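Local coordinates for protein putative prolyl-tRNA synthetase (Leishmania major, PDB 5XIL) that probably joins L-proline to its cognate tRNA at the expense of ATP, as a class II aminoacyl-tRNA synthetase, here without the N-terminal part of the full-length protein, at residues T216-G224 with L427-A435; P436-V447 with H491-T499. All coordinates share one frame; numbering follows the deposited sequence. Where two conformers were deposited one is given.

Contact 1. Residues T216-G224 with L427-A435; sequences TFIEAVGRG and LNRKCLILA. With MG (magnesium ion), chain F.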
loop_
_atom_site.group_PDB
_atom_site.type_symbol
_atom_site.label_atom_id
_atom_site.label_comp_id
_atom_site.label_asym_id
_atom_site.label_seq_id
_atom_site.Cartn_x
_atom_site.Cartn_y
_atom_site.Cartn_z
ATOM N N THR A 216 -21.261 -9.485 10.507
ATOM C CA THR A 216 -21.987 -8.263 10.190
ATOM C C THR A 216 -23.424 -8.620 9.794
ATOM O O THR A 216 -23.738 -9.816 9.509
ATOM C CB THR A 216 -21.297 -7.483 9.063
ATOM O OG1 THR A 216 -21.417 -8.204 7.856
ATOM C CG2 THR A 216 -19.798 -7.283 9.355
ATOM N N PHE A 217 -24.304 -7.613 9.733
ATOM C CA PHE A 217 -25.715 -7.841 9.487
ATOM C C PHE A 217 -26.189 -6.975 8.355
ATOM O O PHE A 217 -25.946 -5.721 8.365
ATOM C CB PHE A 217 -26.512 -7.579 10.754
ATOM C CG PHE A 217 -27.996 -7.556 10.535
ATOM C CD1 PHE A 217 -28.653 -8.698 10.175
ATOM C CD2 PHE A 217 -28.745 -6.379 10.652
ATOM C CE1 PHE A 217 -30.021 -8.702 9.984
ATOM C CE2 PHE A 217 -30.110 -6.389 10.491
ATOM C CZ PHE A 217 -30.736 -7.574 10.140
ATOM N N ILE A 218 -26.833 -7.619 7.403
ATOM C CA ILE A 218 -27.427 -6.954 6.222
ATOM C C ILE A 218 -28.920 -6.858 6.381
ATOM O O ILE A 218 -29.728 -7.782 6.021
ATOM C CB ILE A 218 -27.029 -7.646 4.926
ATOM C CG1 ILE A 218 -25.572 -7.991 4.859
ATOM C CG2 ILE A 218 -27.433 -6.829 3.678
ATOM C CD1 ILE A 218 -24.617 -6.864 4.936
ATOM N N GLU A 219 -29.346 -5.699 6.880
ATOM C CA GLU A 219 -30.716 -5.494 7.285
ATOM C C GLU A 219 -31.717 -5.656 6.165
ATOM O O GLU A 219 -32.818 -6.124 6.401
ATOM C CB GLU A 219 -30.871 -4.083 7.907
ATOM C CG GLU A 219 -32.140 -3.981 8.789
ATOM C CD GLU A 219 -33.307 -3.304 8.116
ATOM O OE1 GLU A 219 -33.004 -2.344 7.367
ATOM O OE2 GLU A 219 -34.507 -3.671 8.425
ATOM N N ALA A 220 -31.372 -5.202 4.967
ATOM C CA ALA A 220 -32.373 -5.124 3.891
ATOM C C ALA A 220 -32.880 -6.484 3.545
ATOM O O ALA A 220 -33.997 -6.630 3.109
ATOM C CB ALA A 220 -31.794 -4.490 2.661
ATOM N N VAL A 221 -32.037 -7.494 3.705
ATOM C CA VAL A 221 -32.394 -8.880 3.358
ATOM C C VAL A 221 -32.409 -9.826 4.572
ATOM O O VAL A 221 -32.766 -10.966 4.418
ATOM C CB VAL A 221 -31.547 -9.481 2.227
ATOM C CG1 VAL A 221 -31.869 -8.838 0.868
ATOM C CG2 VAL A 221 -30.025 -9.487 2.473
ATOM N N GLY A 222 -32.070 -9.329 5.744
ATOM C CA GLY A 222 -32.090 -10.066 6.953
ATOM C C GLY A 222 -31.077 -11.188 6.970
ATOM O O GLY A 222 -31.377 -12.282 7.464
ATOM N N ARG A 223 -29.889 -10.917 6.484
ATOM C CA ARG A 223 -28.839 -11.957 6.405
ATOM C C ARG A 223 -27.584 -11.551 7.067
ATOM O O ARG A 223 -27.207 -10.352 7.132
ATOM C CB ARG A 223 -28.560 -12.344 4.980
ATOM C CG ARG A 223 -29.749 -12.866 4.193
ATOM C CD ARG A 223 -29.406 -13.358 2.798
ATOM N NE ARG A 223 -30.591 -14.066 2.335
ATOM C CZ ARG A 223 -30.769 -15.398 2.357
ATOM N NH1 ARG A 223 -29.761 -16.245 2.655
ATOM N NH2 ARG A 223 -31.959 -15.874 2.013
ATOM N N GLY A 224 -26.908 -12.539 7.644
ATOM C CA GLY A 224 -25.554 -12.353 8.213
ATOM C C GLY A 224 -24.516 -12.393 7.076
ATOM O O GLY A 224 -24.749 -12.963 6.006
ATOM N N LEU A 427 -36.712 -15.509 11.515
ATOM C CA LEU A 427 -35.990 -15.387 10.307
ATOM C C LEU A 427 -36.813 -14.627 9.260
ATOM O O LEU A 427 -36.252 -13.783 8.576
ATOM C CB LEU A 427 -35.641 -16.756 9.706
ATOM C CG LEU A 427 -34.762 -17.625 10.581
ATOM C CD1 LEU A 427 -34.656 -18.924 9.769
ATOM C CD2 LEU A 427 -33.391 -16.985 10.878
ATOM N N ASN A 428 -38.081 -14.978 9.116
ATOM C CA ASN A 428 -38.894 -14.367 8.137
ATOM C C ASN A 428 -39.182 -12.901 8.400
ATOM O O ASN A 428 -39.596 -12.200 7.490
ATOM C CB ASN A 428 -40.186 -15.108 7.942
ATOM C CG ASN A 428 -39.985 -16.437 7.247
ATOM O OD1 ASN A 428 -39.017 -16.638 6.531
ATOM N ND2 ASN A 428 -40.961 -17.324 7.412
ATOM N N ARG A 429 -38.784 -12.424 9.573
ATOM C CA ARG A 429 -38.919 -11.015 9.908
ATOM C C ARG A 429 -37.594 -10.308 9.579
ATOM O O ARG A 429 -37.379 -9.164 9.981
ATOM C CB ARG A 429 -39.262 -10.842 11.387
ATOM C CG ARG A 429 -40.754 -10.757 11.671
ATOM C CD ARG A 429 -41.019 -10.263 13.083
ATOM N NE ARG A 429 -40.783 -11.302 14.081
ATOM C CZ ARG A 429 -41.597 -12.331 14.294
ATOM N NH1 ARG A 429 -42.706 -12.462 13.580
ATOM N NH2 ARG A 429 -41.301 -13.230 15.223
ATOM N N LYS A 430 -36.715 -10.996 8.849
ATOM C CA LYS A 430 -35.448 -10.466 8.477
ATOM C C LYS A 430 -34.567 -10.100 9.691
ATOM O O LYS A 430 -33.889 -9.037 9.700
ATOM C CB LYS A 430 -35.616 -9.281 7.547
ATOM C CG LYS A 430 -36.284 -9.708 6.238
ATOM C CD LYS A 430 -36.351 -8.501 5.296
ATOM C CE LYS A 430 -37.249 -8.790 4.106
ATOM N NZ LYS A 430 -38.672 -8.988 4.602
ATOM N N CYS A 431 -34.600 -10.985 10.676
ATOM C CA CYS A 431 -33.782 -10.870 11.894
ATOM C C CYS A 431 -32.745 -11.990 11.992
ATOM O O CYS A 431 -32.959 -13.069 11.410
ATOM C CB CYS A 431 -34.686 -10.934 13.084
ATOM S SG CYS A 431 -35.764 -9.487 13.254
ATOM N N LEU A 432 -31.702 -11.756 12.770
ATOM C CA LEU A 432 -30.787 -12.786 13.254
ATOM C C LEU A 432 -31.325 -13.232 14.553
ATOM O O LEU A 432 -32.176 -12.547 15.197
ATOM C CB LEU A 432 -29.372 -12.287 13.422
ATOM C CG LEU A 432 -28.720 -11.594 12.248
ATOM C CD1 LEU A 432 -27.270 -11.259 12.525
ATOM C CD2 LEU A 432 -28.883 -12.409 11.002
ATOM N N ILE A 433 -30.814 -14.381 15.010
ATOM C CA ILE A 433 -31.362 -15.000 16.206
ATOM C C ILE A 433 -30.270 -15.387 17.148
ATOM O O ILE A 433 -29.284 -16.014 16.742
ATOM C CB ILE A 433 -32.147 -16.287 15.819
ATOM C CG1 ILE A 433 -33.419 -15.921 15.032
ATOM C CG2 ILE A 433 -32.523 -17.075 17.083
ATOM C CD1 ILE A 433 -34.112 -17.115 14.351
ATOM N N LEU A 434 -30.410 -15.011 18.392
ATOM C CA LEU A 434 -29.585 -15.571 19.467
ATOM C C LEU A 434 -30.403 -16.590 20.200
ATOM O O LEU A 434 -31.495 -16.288 20.681
ATOM C CB LEU A 434 -29.198 -14.454 20.447
ATOM C CG LEU A 434 -27.971 -13.678 20.185
ATOM C CD1 LEU A 434 -27.923 -12.573 21.243
ATOM C CD2 LEU A 434 -26.726 -14.573 20.279
ATOM N N ALA A 435 -29.930 -17.823 20.225
ATOM C CA ALA A 435 -30.689 -18.920 20.786
ATOM C C ALA A 435 -29.774 -19.791 21.668
ATOM O O ALA A 435 -28.540 -19.827 21.452
ATOM C CB ALA A 435 -31.256 -19.777 19.652
HETATM MG MG MG F . -35.777 -5.130 9.511
HETATM O O HOH W 1 -31.481 -14.348 9.344
HETATM O O HOH W 2 -33.945 -13.467 7.108
HETATM O O HOH W 3 -37.126 -6.584 10.458
HETATM O O HOH W 4 -34.268 -6.536 8.693
HETATM O O HOH W 5 -37.121 -3.832 10.272
HETATM O O HOH W 6 -36.567 -5.260 7.790
#
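Phe217 meets Leu432 and the backbone of Lys430 where the class II catalytic core touches the C-terminal domain of this synthetase. Its CG lies anti to the backbone N (chi1 170°), and the ring reaches across to the other segment. CD1 lies 3.6 Å from Leu432 CG, and the two side chains run alongside each other, pointing opposite ways. The rim of the same ring points at a carbonyl: Phe217 CZ is 3.5 Å from Lys430 O, which lies in the ring plane. Glu219 follows at the hairpin turn. A bend in its chain (chi2 -101°) turns the carboxylate back toward the other segment, where OE2 binds a magnesium ion at 2.2 Å. Four waters also bind the ion, and His413 is its other protein ligand. One of these waters donates to Arg429 O, so the metal site joins the two segments indirectly. The aliphatic chain of Lys430 passes Ala220 O, with CD 3.7 Å from it. Gly222 then packs its CA against Lys430 O at 3.4 Å. The CA atoms of Gly222 and Lys430 are 3.7 Å apart, the closest CA pair between the two segments. Two waters bridge Gly222 O, one to Cys431 O and the other to Leu427 O. Ile218 pairs with Arg223 by backbone hydrogen bonds in both directions, and Gly222 N also bonds weakly to Ile218 O, which makes a G1 beta bulge. At Gly224 the backbone N is 3.9 Å from Leu432 CD2. The hairpin of strands 210-218 and 223-234 thus lies against the turn between helix 423-428 and strand 432-437. Helix 13-23 packs on the hairpin through Phe13, while strand 414-416 runs parallel to strand 432-437.

Contact 2. Residues P436-V447 with H491-T499; sequences PWCGAMECENQV and HECICKGCT. With ZN (zinc ion), chain B; ACT (acetate ion), chain C.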
loop_
_atom_site.group_PDB
_atom_site.type_symbol
_atom_site.label_atom_id
_atom_site.label_comp_id
_atom_site.label_asym_id
_atom_site.label_seq_id
_atom_site.Cartn_x
_atom_site.Cartn_y
_atom_site.Cartn_z
ATOM N N PRO A 436 -30.373 -20.507 22.646
ATOM C CA PRO A 436 -29.622 -21.390 23.552
ATOM C C PRO A 436 -29.227 -22.603 22.790
ATOM O O PRO A 436 -30.023 -23.119 21.993
ATOM C CB PRO A 436 -30.637 -21.795 24.622
ATOM C CG PRO A 436 -31.745 -20.783 24.510
ATOM C CD PRO A 436 -31.777 -20.327 23.080
ATOM N N TRP A 437 -28.004 -23.076 23.007
ATOM C CA TRP A 437 -27.476 -24.246 22.254
ATOM C C TRP A 437 -26.671 -25.125 23.227
ATOM O O TRP A 437 -26.016 -24.597 24.121
ATOM C CB TRP A 437 -26.558 -23.736 21.161
ATOM C CG TRP A 437 -25.940 -24.770 20.280
ATOM C CD1 TRP A 437 -26.526 -25.908 19.771
ATOM C CD2 TRP A 437 -24.602 -24.785 19.814
ATOM N NE1 TRP A 437 -25.629 -26.604 18.980
ATOM C CE2 TRP A 437 -24.441 -25.940 18.996
ATOM C CE3 TRP A 437 -23.513 -23.972 20.030
ATOM C CZ2 TRP A 437 -23.259 -26.236 18.358
ATOM C CZ3 TRP A 437 -22.368 -24.261 19.384
ATOM C CH2 TRP A 437 -22.227 -25.390 18.567
ATOM N N CYS A 438 -26.789 -26.461 23.139
ATOM C CA CYS A 438 -26.016 -27.318 24.077
ATOM C C CYS A 438 -24.570 -27.468 23.634
ATOM O O CYS A 438 -23.700 -27.889 24.414
ATOM C CB CYS A 438 -26.662 -28.729 24.208
ATOM S SG CYS A 438 -26.663 -29.649 22.678
ATOM N N GLY A 439 -24.308 -27.147 22.377
ATOM C CA GLY A 439 -22.992 -27.232 21.821
ATOM C C GLY A 439 -22.774 -28.411 20.920
ATOM O O GLY A 439 -21.690 -28.563 20.345
ATOM N N ALA A 440 -23.776 -29.279 20.766
ATOM C CA ALA A 440 -23.614 -30.454 19.888
ATOM C C ALA A 440 -23.756 -30.109 18.428
ATOM O O ALA A 440 -24.709 -29.423 18.053
ATOM C CB ALA A 440 -24.651 -31.516 20.261
ATOM N N MET A 441 -22.841 -30.588 17.585
ATOM C CA MET A 441 -22.960 -30.383 16.136
ATOM C C MET A 441 -24.238 -30.882 15.531
ATOM O O MET A 441 -24.795 -30.279 14.585
ATOM C CB MET A 441 -21.785 -31.037 15.396
ATOM C CG MET A 441 -21.589 -30.501 14.010
ATOM S SD MET A 441 -20.171 -31.273 13.229
ATOM C CE MET A 441 -18.841 -30.404 14.046
ATOM N N GLU A 442 -24.720 -32.019 16.023
ATOM C CA GLU A 442 -25.961 -32.594 15.545
ATOM C C GLU A 442 -27.149 -31.590 15.624
ATOM O O GLU A 442 -28.012 -31.524 14.752
ATOM C CB GLU A 442 -26.279 -33.833 16.411
ATOM C CG GLU A 442 -25.126 -34.827 16.472
ATOM C CD GLU A 442 -24.286 -34.702 17.744
ATOM O OE1 GLU A 442 -24.536 -35.500 18.682
ATOM O OE2 GLU A 442 -23.366 -33.863 17.801
ATOM N N CYS A 443 -27.172 -30.834 16.716
ATOM C CA CYS A 443 -28.243 -29.877 16.986
ATOM C C CYS A 443 -28.163 -28.701 16.027
ATOM O O CYS A 443 -29.180 -28.279 15.476
ATOM C CB CYS A 443 -28.210 -29.401 18.415
ATOM S SG CYS A 443 -28.520 -30.731 19.683
ATOM N N GLU A 444 -26.954 -28.210 15.809
ATOM C CA GLU A 444 -26.705 -27.182 14.757
ATOM C C GLU A 444 -27.168 -27.635 13.398
ATOM O O GLU A 444 -27.799 -26.869 12.626
ATOM C CB GLU A 444 -25.209 -26.841 14.745
ATOM C CG GLU A 444 -24.752 -25.879 13.713
ATOM C CD GLU A 444 -23.284 -25.489 13.946
ATOM O OE1 GLU A 444 -22.603 -26.074 14.869
ATOM O OE2 GLU A 444 -22.821 -24.571 13.219
ATOM N N ASN A 445 -26.872 -28.878 13.068
ATOM C CA ASN A 445 -27.300 -29.433 11.792
ATOM C C ASN A 445 -28.850 -29.519 11.669
ATOM O O ASN A 445 -29.429 -29.262 10.619
ATOM C CB ASN A 445 -26.691 -30.845 11.676
ATOM C CG ASN A 445 -25.270 -30.829 11.145
ATOM O OD1 ASN A 445 -24.882 -29.944 10.412
ATOM N ND2 ASN A 445 -24.494 -31.828 11.491
ATOM N N GLN A 446 -29.489 -29.959 12.753
ATOM C CA GLN A 446 -30.924 -30.074 12.791
ATOM C C GLN A 446 -31.599 -28.678 12.632
ATOM O O GLN A 446 -32.541 -28.511 11.871
ATOM C CB GLN A 446 -31.365 -30.676 14.106
ATOM C CG GLN A 446 -32.806 -31.195 13.997
ATOM C CD GLN A 446 -33.425 -31.507 15.317
ATOM O OE1 GLN A 446 -32.808 -32.168 16.172
ATOM N NE2 GLN A 446 -34.660 -31.047 15.514
ATOM N N VAL A 447 -31.051 -27.682 13.320
ATOM C CA VAL A 447 -31.577 -26.306 13.139
ATOM C C VAL A 447 -31.571 -25.899 11.665
ATOM O O VAL A 447 -32.571 -25.381 11.156
ATOM C CB VAL A 447 -30.822 -25.329 14.023
ATOM C CG1 VAL A 447 -31.178 -23.878 13.625
ATOM C CG2 VAL A 447 -31.122 -25.607 15.481
ATOM N N HIS A 491 -32.285 -22.792 29.932
ATOM C CA HIS A 491 -33.087 -23.094 28.795
ATOM C C HIS A 491 -32.678 -24.409 28.234
ATOM O O HIS A 491 -31.536 -24.785 28.350
ATOM C CB HIS A 491 -32.833 -22.024 27.690
ATOM C CG HIS A 491 -33.396 -20.703 28.038
ATOM N ND1 HIS A 491 -34.742 -20.452 27.978
ATOM C CD2 HIS A 491 -32.818 -19.583 28.527
ATOM C CE1 HIS A 491 -34.975 -19.225 28.414
ATOM N NE2 HIS A 491 -33.823 -18.663 28.723
ATOM N N GLU A 492 -33.572 -25.030 27.498
ATOM C CA GLU A 492 -33.229 -26.150 26.677
ATOM C C GLU A 492 -32.554 -25.732 25.404
ATOM O O GLU A 492 -32.796 -24.637 24.889
ATOM C CB GLU A 492 -34.465 -26.946 26.290
ATOM C CG GLU A 492 -35.183 -27.479 27.512
ATOM C CD GLU A 492 -35.904 -26.350 28.301
ATOM O OE1 GLU A 492 -36.455 -25.371 27.687
ATOM O OE2 GLU A 492 -35.875 -26.403 29.549
ATOM N N CYS A 493 -31.701 -26.602 24.873
ATOM C CA CYS A 493 -31.189 -26.363 23.516
ATOM C C CYS A 493 -32.329 -26.074 22.508
ATOM O O CYS A 493 -33.397 -26.648 22.577
ATOM C CB CYS A 493 -30.318 -27.544 23.139
ATOM S SG CYS A 493 -29.665 -27.531 21.505
ATOM N N ILE A 494 -32.095 -25.161 21.544
ATOM C CA ILE A 494 -33.186 -24.632 20.701
ATOM C C ILE A 494 -33.830 -25.590 19.733
ATOM O O ILE A 494 -34.991 -25.356 19.330
ATOM C CB ILE A 494 -32.709 -23.350 19.917
ATOM C CG1 ILE A 494 -33.886 -22.571 19.247
ATOM C CG2 ILE A 494 -31.655 -23.786 18.883
ATOM C CD1 ILE A 494 -35.006 -22.206 20.218
ATOM N N CYS A 495 -33.120 -26.632 19.291
ATOM C CA CYS A 495 -33.615 -27.449 18.219
ATOM C C CYS A 495 -34.916 -28.150 18.605
ATOM O O CYS A 495 -35.208 -28.396 19.769
ATOM C CB CYS A 495 -32.621 -28.467 17.611
ATOM S SG CYS A 495 -31.640 -29.368 18.782
ATOM N N LYS A 496 -35.685 -28.388 17.566
ATOM C CA LYS A 496 -37.045 -28.899 17.684
ATOM C C LYS A 496 -36.996 -30.283 18.292
ATOM O O LYS A 496 -36.342 -31.170 17.744
ATOM C CB LYS A 496 -37.665 -28.961 16.340
ATOM C CG LYS A 496 -39.148 -29.258 16.404
ATOM C CD LYS A 496 -39.720 -29.375 15.019
ATOM C CE LYS A 496 -39.379 -30.691 14.366
ATOM N NZ LYS A 496 -39.676 -30.632 12.906
ATOM N N GLY A 497 -37.689 -30.440 19.401
ATOM C CA GLY A 497 -37.665 -31.668 20.166
ATOM C C GLY A 497 -36.507 -31.797 21.141
ATOM O O GLY A 497 -36.500 -32.734 21.921
ATOM N N CYS A 498 -35.521 -30.881 21.122
ATOM C CA CYS A 498 -34.298 -31.051 21.924
ATOM C C CYS A 498 -34.604 -30.798 23.338
ATOM O O CYS A 498 -35.597 -30.155 23.632
ATOM C CB CYS A 498 -33.121 -30.183 21.410
ATOM S SG CYS A 498 -32.824 -30.748 19.746
ATOM N N THR A 499 -33.771 -31.363 24.214
ATOM C CA THR A 499 -34.032 -31.475 25.635
ATOM C C THR A 499 -32.878 -31.137 26.531
ATOM O O THR A 499 -33.090 -30.839 27.695
ATOM C CB THR A 499 -34.444 -32.943 25.968
ATOM O OG1 THR A 499 -35.734 -33.175 25.404
ATOM C CG2 THR A 499 -34.535 -33.187 27.442
HETATM ZN ZN ZN B . -28.715 -29.704 21.613
HETATM C C ACT C . -30.417 -31.984 22.707
HETATM O O ACT C . -30.108 -30.773 22.794
HETATM O OXT ACT C . -31.481 -32.447 23.293
HETATM C CH3 ACT C . -29.486 -32.846 21.886
#
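Cys493 SG binds the zinc ion at 2.4 Å and also accepts a hydrogen bond from Cys438 N. This is the zinc site of the C-terminal domain, with Cys438 and Cys443 as the other protein ligands. An acetate, probably from the crystallisation liquor, fills the fourth position through its O at 2.1 Å. Its OXT takes a nearly straight bond from Thr499 N (N-H...O 177°) and the acetate is also hydrogen-bonded to Lys500 N. Cys438 SG accepts from Ala440 N as well, so backbone N-H groups reach two of the three sulfur ligands. These bonds would probably temper the negative charge of the thiolates. Cys493 SG also sits at the edge of the Trp437 ring, 3.9 Å from Trp437 CD1. Gly439 CA lies over the centre of one face of that ring.

Beside the metal, Cys495 and Cys498 form a disulfide across a type II turn. Cys495 SG rests 3.4 Å from Cys443 CB. Val447 CG2 packs on both Ile494 CG2 and Cys495 CB. Strand 432-437 is tied to the loop by Ile494 N to Pro436 O at 2.9 Å, and the Pro436 ring lies against His491 CB. Gln446 comes from helix 441-455, its CG anti to the backbone N (chi1 -163°) and its chain extended toward the turn. There Gln446 NE2 gives a hydrogen bond of 2.8 Å to Lys496 O, on a lone pair in the carbonyl plane and within the plane of its own amide.

Contact 1 and contact 2 lie on the same side of the chain's centre, with their own centres about 19 Å apart. They follow in series along the chain. Strand 432-437 serves both: its start belongs to contact 1 and its end to contact 2. They meet where Ala435 CB packs on Ile494 CG1 at 3.9 Å. Contact 1 joins the catalytic core to the C-terminal domain, whereas contact 2 lies wholly within that domain. One strand therefore leads from a magnesium site at the domain junction to the zinc site. Helix 423-428 reaches into contact 1 and packs on contact 2, with Phe423 touching Ile433, Val447 and Ile494.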